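Local atomic coordinates of fucoxanthin chlorophyll a/c-binding protein Lhcq10 (Chaetoceros gracilis, PDB entry 6L4U), a protein that probably harvests light for photosystem I, binding chlorophyll a, chlorophyll c and fucoxanthin and passing the absorbed energy on. Residues I217-S229 with L233-M245. Numbering follows the deposited sequence.
Sequences IMGFLAEQKVEGS and LKGVVPHYDGEVM. With CLA (chlorophyll a), chain B.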
loop_
_atom_site.group_PDB
_atom_site.type_symbol
_atom_site.label_atom_id
_atom_site.label_comp_id
_atom_site.label_asym_id
_atom_site.label_seq_id
_atom_site.Cartn_x
_atom_site.Cartn_y
_atom_site.Cartn_z
ATOM N N ILE Z 217 -107.146 -3.481 21.894
ATOM C CA ILE Z 217 -106.427 -2.234 22.143
ATOM C C ILE Z 217 -105.706 -1.742 20.893
ATOM O O ILE Z 217 -105.434 -0.543 20.759
ATOM C CB ILE Z 217 -105.472 -2.405 23.340
ATOM C CG1 ILE Z 217 -105.059 -1.045 23.907
ATOM C CG2 ILE Z 217 -104.252 -3.241 22.984
ATOM C CD1 ILE Z 217 -106.223 -0.212 24.375
ATOM N N MET Z 218 -105.452 -2.623 19.946
ATOM C CA MET Z 218 -104.747 -2.255 18.739
ATOM C C MET Z 218 -105.729 -1.661 17.731
ATOM O O MET Z 218 -105.358 -0.787 16.941
ATOM C CB MET Z 218 -104.048 -3.544 18.340
ATOM C CG MET Z 218 -102.596 -3.586 18.103
ATOM S SD MET Z 218 -101.322 -2.428 18.661
ATOM C CE MET Z 218 -101.463 -2.116 20.407
ATOM N N GLY Z 219 -106.999 -2.077 17.803
ATOM C CA GLY Z 219 -108.037 -1.462 16.992
ATOM C C GLY Z 219 -108.348 -0.038 17.400
ATOM O O GLY Z 219 -108.807 0.760 16.576
ATOM N N PHE Z 220 -108.118 0.301 18.668
ATOM C CA PHE Z 220 -108.204 1.695 19.085
ATOM C C PHE Z 220 -107.040 2.497 18.525
ATOM O O PHE Z 220 -107.236 3.570 17.942
ATOM C CB PHE Z 220 -108.222 1.790 20.608
ATOM C CG PHE Z 220 -109.554 1.491 21.220
ATOM C CD1 PHE Z 220 -110.711 1.522 20.459
ATOM C CD2 PHE Z 220 -109.649 1.172 22.563
ATOM C CE1 PHE Z 220 -111.936 1.243 21.031
ATOM C CE2 PHE Z 220 -110.871 0.904 23.141
ATOM C CZ PHE Z 220 -112.017 0.932 22.372
ATOM N N LEU Z 221 -105.816 1.985 18.684
ATOM C CA LEU Z 221 -104.658 2.779 18.308
ATOM C C LEU Z 221 -104.409 2.793 16.810
ATOM O O LEU Z 221 -103.661 3.651 16.332
ATOM C CB LEU Z 221 -103.388 2.324 19.027
ATOM C CG LEU Z 221 -103.526 2.266 20.545
ATOM C CD1 LEU Z 221 -102.436 1.421 21.209
ATOM C CD2 LEU Z 221 -103.743 3.624 21.156
ATOM N N ALA Z 222 -105.010 1.869 16.062
ATOM C CA ALA Z 222 -104.942 1.957 14.609
ATOM C C ALA Z 222 -105.770 3.126 14.095
ATOM O O ALA Z 222 -105.326 3.864 13.207
ATOM C CB ALA Z 222 -105.403 0.649 13.984
ATOM N N GLU Z 223 -106.969 3.329 14.656
ATOM C CA GLU Z 223 -107.742 4.530 14.357
ATOM C C GLU Z 223 -107.161 5.799 14.952
ATOM O O GLU Z 223 -107.592 6.898 14.570
ATOM C CB GLU Z 223 -109.232 4.354 14.724
ATOM C CG GLU Z 223 -109.902 5.012 13.569
ATOM C CD GLU Z 223 -110.816 4.216 12.787
ATOM O OE1 GLU Z 223 -110.295 3.238 12.242
ATOM O OE2 GLU Z 223 -111.819 4.772 12.308
ATOM N N GLN Z 224 -106.141 5.696 15.794
ATOM C CA GLN Z 224 -105.544 6.928 16.250
ATOM C C GLN Z 224 -104.518 7.423 15.233
ATOM O O GLN Z 224 -104.011 8.541 15.368
ATOM C CB GLN Z 224 -104.837 6.749 17.593
ATOM C CG GLN Z 224 -105.848 6.531 18.695
ATOM C CD GLN Z 224 -106.373 7.754 19.378
ATOM O OE1 GLN Z 224 -106.267 8.857 18.863
ATOM N NE2 GLN Z 224 -107.057 7.551 20.496
ATOM N N LYS Z 225 -104.179 6.599 14.234
ATOM C CA LYS Z 225 -103.194 6.959 13.224
ATOM C C LYS Z 225 -103.685 6.750 11.787
ATOM O O LYS Z 225 -103.100 7.333 10.867
ATOM C CB LYS Z 225 -101.915 6.124 13.380
ATOM C CG LYS Z 225 -100.630 6.771 12.871
ATOM C CD LYS Z 225 -99.417 6.447 13.694
ATOM C CE LYS Z 225 -98.160 6.979 13.018
ATOM N NZ LYS Z 225 -96.915 6.479 13.662
ATOM N N VAL Z 226 -104.691 5.905 11.553
ATOM C CA VAL Z 226 -105.297 5.780 10.228
ATOM C C VAL Z 226 -106.783 5.484 10.368
ATOM O O VAL Z 226 -107.193 4.546 11.064
ATOM C CB VAL Z 226 -104.575 4.730 9.351
ATOM C CG1 VAL Z 226 -104.388 3.397 10.063
ATOM C CG2 VAL Z 226 -105.328 4.519 8.039
ATOM N N GLU Z 227 -107.612 6.301 9.741
ATOM C CA GLU Z 227 -109.020 6.060 9.944
ATOM C C GLU Z 227 -109.612 5.282 8.777
ATOM O O GLU Z 227 -109.031 5.200 7.690
ATOM C CB GLU Z 227 -109.642 7.368 10.444
ATOM C CG GLU Z 227 -109.645 8.685 9.948
ATOM C CD GLU Z 227 -108.413 9.515 10.308
ATOM O OE1 GLU Z 227 -107.336 9.004 9.953
ATOM O OE2 GLU Z 227 -108.480 10.607 10.913
ATOM N N GLY Z 228 -110.651 4.521 9.101
ATOM C CA GLY Z 228 -111.067 3.407 8.278
ATOM C C GLY Z 228 -110.256 2.144 8.456
ATOM O O GLY Z 228 -110.416 1.213 7.655
ATOM N N SER Z 229 -109.398 2.063 9.481
ATOM C CA SER Z 229 -108.562 0.876 9.584
ATOM C C SER Z 229 -109.368 -0.249 10.232
ATOM O O SER Z 229 -109.309 -1.402 9.790
ATOM C CB SER Z 229 -107.274 1.172 10.358
ATOM O OG SER Z 229 -106.875 0.113 11.185
ATOM N N LEU Z 233 -115.284 1.270 14.208
ATOM C CA LEU Z 233 -114.873 2.349 15.098
ATOM C C LEU Z 233 -114.616 3.669 14.388
ATOM O O LEU Z 233 -113.784 4.461 14.838
ATOM C CB LEU Z 233 -113.638 2.023 15.935
ATOM C CG LEU Z 233 -113.781 1.133 17.157
ATOM C CD1 LEU Z 233 -112.581 0.229 17.402
ATOM C CD2 LEU Z 233 -114.108 2.048 18.315
ATOM N N LYS Z 234 -115.330 3.938 13.303
ATOM C CA LYS Z 234 -115.184 5.223 12.637
ATOM C C LYS Z 234 -115.879 6.321 13.431
ATOM O O LYS Z 234 -117.008 6.149 13.900
ATOM C CB LYS Z 234 -115.740 5.162 11.216
ATOM C CG LYS Z 234 -114.892 4.358 10.253
ATOM C CD LYS Z 234 -115.368 4.545 8.821
ATOM C CE LYS Z 234 -116.646 3.775 8.542
ATOM N NZ LYS Z 234 -116.399 2.307 8.522
ATOM N N GLY Z 235 -115.190 7.452 13.588
ATOM C CA GLY Z 235 -115.735 8.612 14.254
ATOM C C GLY Z 235 -115.558 8.635 15.757
ATOM O O GLY Z 235 -115.600 9.717 16.354
ATOM N N VAL Z 236 -115.365 7.479 16.385
ATOM C CA VAL Z 236 -115.239 7.426 17.836
ATOM C C VAL Z 236 -113.834 7.825 18.269
ATOM O O VAL Z 236 -113.648 8.501 19.288
ATOM C CB VAL Z 236 -115.624 6.016 18.325
ATOM C CG1 VAL Z 236 -115.499 5.896 19.835
ATOM C CG2 VAL Z 236 -117.036 5.671 17.876
ATOM N N VAL Z 237 -112.835 7.467 17.480
ATOM C CA VAL Z 237 -111.436 7.542 17.886
ATOM C C VAL Z 237 -110.818 8.822 17.325
ATOM O O VAL Z 237 -110.902 9.054 16.111
ATOM C CB VAL Z 237 -110.673 6.297 17.414
ATOM C CG1 VAL Z 237 -109.256 6.408 17.758
ATOM C CG2 VAL Z 237 -111.267 5.042 18.045
ATOM N N PRO Z 238 -110.186 9.659 18.160
ATOM C CA PRO Z 238 -109.875 11.043 17.763
ATOM C C PRO Z 238 -108.546 11.316 17.060
ATOM O O PRO Z 238 -108.112 12.474 17.082
ATOM C CB PRO Z 238 -109.924 11.785 19.101
ATOM C CG PRO Z 238 -109.528 10.750 20.075
ATOM C CD PRO Z 238 -110.077 9.469 19.616
ATOM N N HIS Z 239 -107.889 10.304 16.477
ATOM C CA HIS Z 239 -106.761 10.468 15.541
ATOM C C HIS Z 239 -105.556 11.169 16.187
ATOM O O HIS Z 239 -105.274 12.345 15.938
ATOM C CB HIS Z 239 -107.199 11.201 14.265
ATOM C CG HIS Z 239 -106.203 11.115 13.152
ATOM N ND1 HIS Z 239 -106.202 11.984 12.082
ATOM C CD2 HIS Z 239 -105.179 10.255 12.939
ATOM C CE1 HIS Z 239 -105.215 11.668 11.262
ATOM N NE2 HIS Z 239 -104.576 10.625 11.761
ATOM N N TYR Z 240 -104.889 10.415 17.074
ATOM C CA TYR Z 240 -103.722 10.918 17.805
ATOM C C TYR Z 240 -102.580 11.340 16.886
ATOM O O TYR Z 240 -101.881 12.308 17.212
ATOM C CB TYR Z 240 -103.239 9.864 18.802
ATOM C CG TYR Z 240 -101.777 9.903 19.174
ATOM C CD1 TYR Z 240 -101.285 10.861 20.056
ATOM C CD2 TYR Z 240 -100.894 8.954 18.674
ATOM C CE1 TYR Z 240 -99.948 10.884 20.411
ATOM C CE2 TYR Z 240 -99.563 8.968 19.021
ATOM C CZ TYR Z 240 -99.092 9.934 19.889
ATOM O OH TYR Z 240 -97.760 9.947 20.235
ATOM N N ASP Z 241 -102.334 10.596 15.784
ATOM C CA ASP Z 241 -101.575 11.116 14.630
ATOM C C ASP Z 241 -100.122 11.507 14.953
ATOM O O ASP Z 241 -99.479 12.272 14.233
ATOM C CB ASP Z 241 -102.531 12.153 14.000
ATOM C CG ASP Z 241 -102.268 13.615 14.284
ATOM O OD1 ASP Z 241 -101.498 14.107 15.122
ATOM O OD2 ASP Z 241 -103.274 14.286 13.969
ATOM N N GLY Z 242 -99.575 10.904 16.012
ATOM C CA GLY Z 242 -98.190 11.113 16.386
ATOM C C GLY Z 242 -97.348 9.870 16.191
ATOM O O GLY Z 242 -97.151 9.419 15.059
ATOM N N GLU Z 243 -96.833 9.315 17.284
ATOM C CA GLU Z 243 -96.188 8.005 17.262
ATOM C C GLU Z 243 -96.544 7.289 18.555
ATOM O O GLU Z 243 -96.034 7.640 19.623
ATOM C CB GLU Z 243 -94.672 8.112 17.092
ATOM C CG GLU Z 243 -94.022 6.747 17.086
ATOM C CD GLU Z 243 -94.505 5.884 15.935
ATOM O OE1 GLU Z 243 -94.624 6.382 14.799
ATOM O OE2 GLU Z 243 -94.847 4.719 16.185
ATOM N N VAL Z 244 -97.421 6.287 18.459
ATOM C CA VAL Z 244 -97.874 5.584 19.654
ATOM C C VAL Z 244 -96.794 4.642 20.155
ATOM O O VAL Z 244 -96.762 4.291 21.342
ATOM C CB VAL Z 244 -99.200 4.856 19.346
ATOM C CG1 VAL Z 244 -99.015 3.751 18.299
ATOM C CG2 VAL Z 244 -99.886 4.340 20.610
ATOM N N MET Z 245 -95.852 4.300 19.293
ATOM C CA MET Z 245 -94.900 3.254 19.570
ATOM C C MET Z 245 -93.545 3.832 20.020
ATOM O O MET Z 245 -92.482 3.238 19.787
ATOM C CB MET Z 245 -94.865 2.379 18.314
ATOM C CG MET Z 245 -94.905 1.122 18.750
ATOM S SD MET Z 245 -96.175 0.573 19.829
ATOM C CE MET Z 245 -95.121 -0.810 20.175
HETATM MG MG CLA B . -108.677 -3.622 8.692
HETATM C CHA CLA B . -107.368 -1.761 6.079
HETATM C CHB CLA B . -111.449 -4.111 6.849
HETATM C CHC CLA B . -110.109 -4.893 11.468
HETATM C CHD CLA B . -105.618 -2.878 10.639
HETATM N NA CLA B . -109.320 -3.023 6.810
HETATM C C1A CLA B . -108.718 -2.392 5.865
HETATM C C2A CLA B . -109.451 -2.287 4.539
HETATM C C3A CLA B . -110.746 -3.013 4.860
HETATM C C4A CLA B . -110.478 -3.407 6.273
HETATM C CMA CLA B . -111.920 -2.040 4.832
HETATM C CAA CLA B . -108.752 -3.095 3.431
HETATM C CBA CLA B . -109.625 -3.543 2.251
HETATM C CGA CLA B . -110.074 -2.394 1.375
HETATM O O1A CLA B . -109.267 -1.623 0.884
HETATM O O2A CLA B . -111.489 -2.202 1.097
HETATM N NB CLA B . -110.542 -4.345 9.112
HETATM C C1B CLA B . -111.488 -4.626 8.221
HETATM C C2B CLA B . -112.588 -5.498 8.700
HETATM C C3B CLA B . -112.187 -5.742 10.103
HETATM C C4B CLA B . -110.909 -4.971 10.237
HETATM C CMB CLA B . -113.794 -6.006 7.957
HETATM C CAB CLA B . -112.930 -6.566 11.096
HETATM C CBB CLA B . -112.388 -7.330 12.027
HETATM N NC CLA B . -108.019 -3.753 10.640
HETATM C C1C CLA B . -108.716 -4.433 11.569
HETATM C C2C CLA B . -107.981 -4.743 12.816
HETATM C C3C CLA B . -106.652 -4.148 12.571
HETATM C C4C CLA B . -106.796 -3.571 11.207
HETATM C CMC CLA B . -108.486 -5.485 14.024
HETATM C CAC CLA B . -105.448 -4.135 13.477
HETATM C CBC CLA B . -105.697 -3.044 14.489
HETATM N ND CLA B . -106.915 -2.620 8.513
HETATM C C1D CLA B . -105.743 -2.315 9.289
HETATM C C2D CLA B . -104.748 -1.435 8.623
HETATM C C3D CLA B . -105.438 -1.213 7.320
HETATM C C4D CLA B . -106.641 -1.904 7.355
HETATM C CMD CLA B . -103.411 -0.841 8.974
HETATM C CAD CLA B . -105.344 -0.551 5.994
HETATM O OBD CLA B . -104.377 0.197 5.597
HETATM C CBD CLA B . -106.566 -0.850 5.213
HETATM C CGD CLA B . -107.298 0.451 5.067
HETATM O O1D CLA B . -108.051 0.846 5.941
HETATM O O2D CLA B . -107.112 1.257 3.872
HETATM C CED CLA B . -107.647 2.577 3.809
#
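Gln224 and Asp241 join where the chain turns back after helix 196-223, the last long helix of this chlorophyll a/b-binding-type fold: Asp241 N donates to Gln224 O at 2.7 Å with an N-H...O angle of 149°. The irregular segment 233-245 thus wraps round the helix end. The Gln224 side chain shows how closely. Its CB lies 3.7 Å from Tyr240 CB, and CG rests 3.5 Å from Val237 CG1, the two side chains crossing at about a right angle; CD keeps against the same methyl. A bend at chi2 (-89°) then turns the amide toward the loop, where OE1 takes a weak bond from Tyr240 N at 2.7 Å. At the other corner of the amide, NE2 lies against Pro238 CD and is hydrogen-bonded to Tyr98 of helix 73-102, tying the turn to a second membrane helix.

The His239 ring is sandwiched: Asp241 CB covers one face near the rim, while Glu227 OE1 sits 3.6 Å above the centre of the opposite face. Carboxylate and ring planes stand 79° apart, and Gln224 O meets the ring at its edge through CD2. Cutting His239 back to an alanine is likely to leave the Glu227 carboxylate with no ring to stand over, and so freer to turn. Further along, Lys225 NZ forms a salt bridge with Glu243 OE1 at 2.6 Å, and Leu221 CD1 packs on Val244 CG2. Toward the pigment, Glu223 OE1 accepts from Ser229 N at 3.1 Å on its syn side, which probably helps to position the residue whose carbonyl O binds the magnesium of chlorophyll a at 2.6 Å.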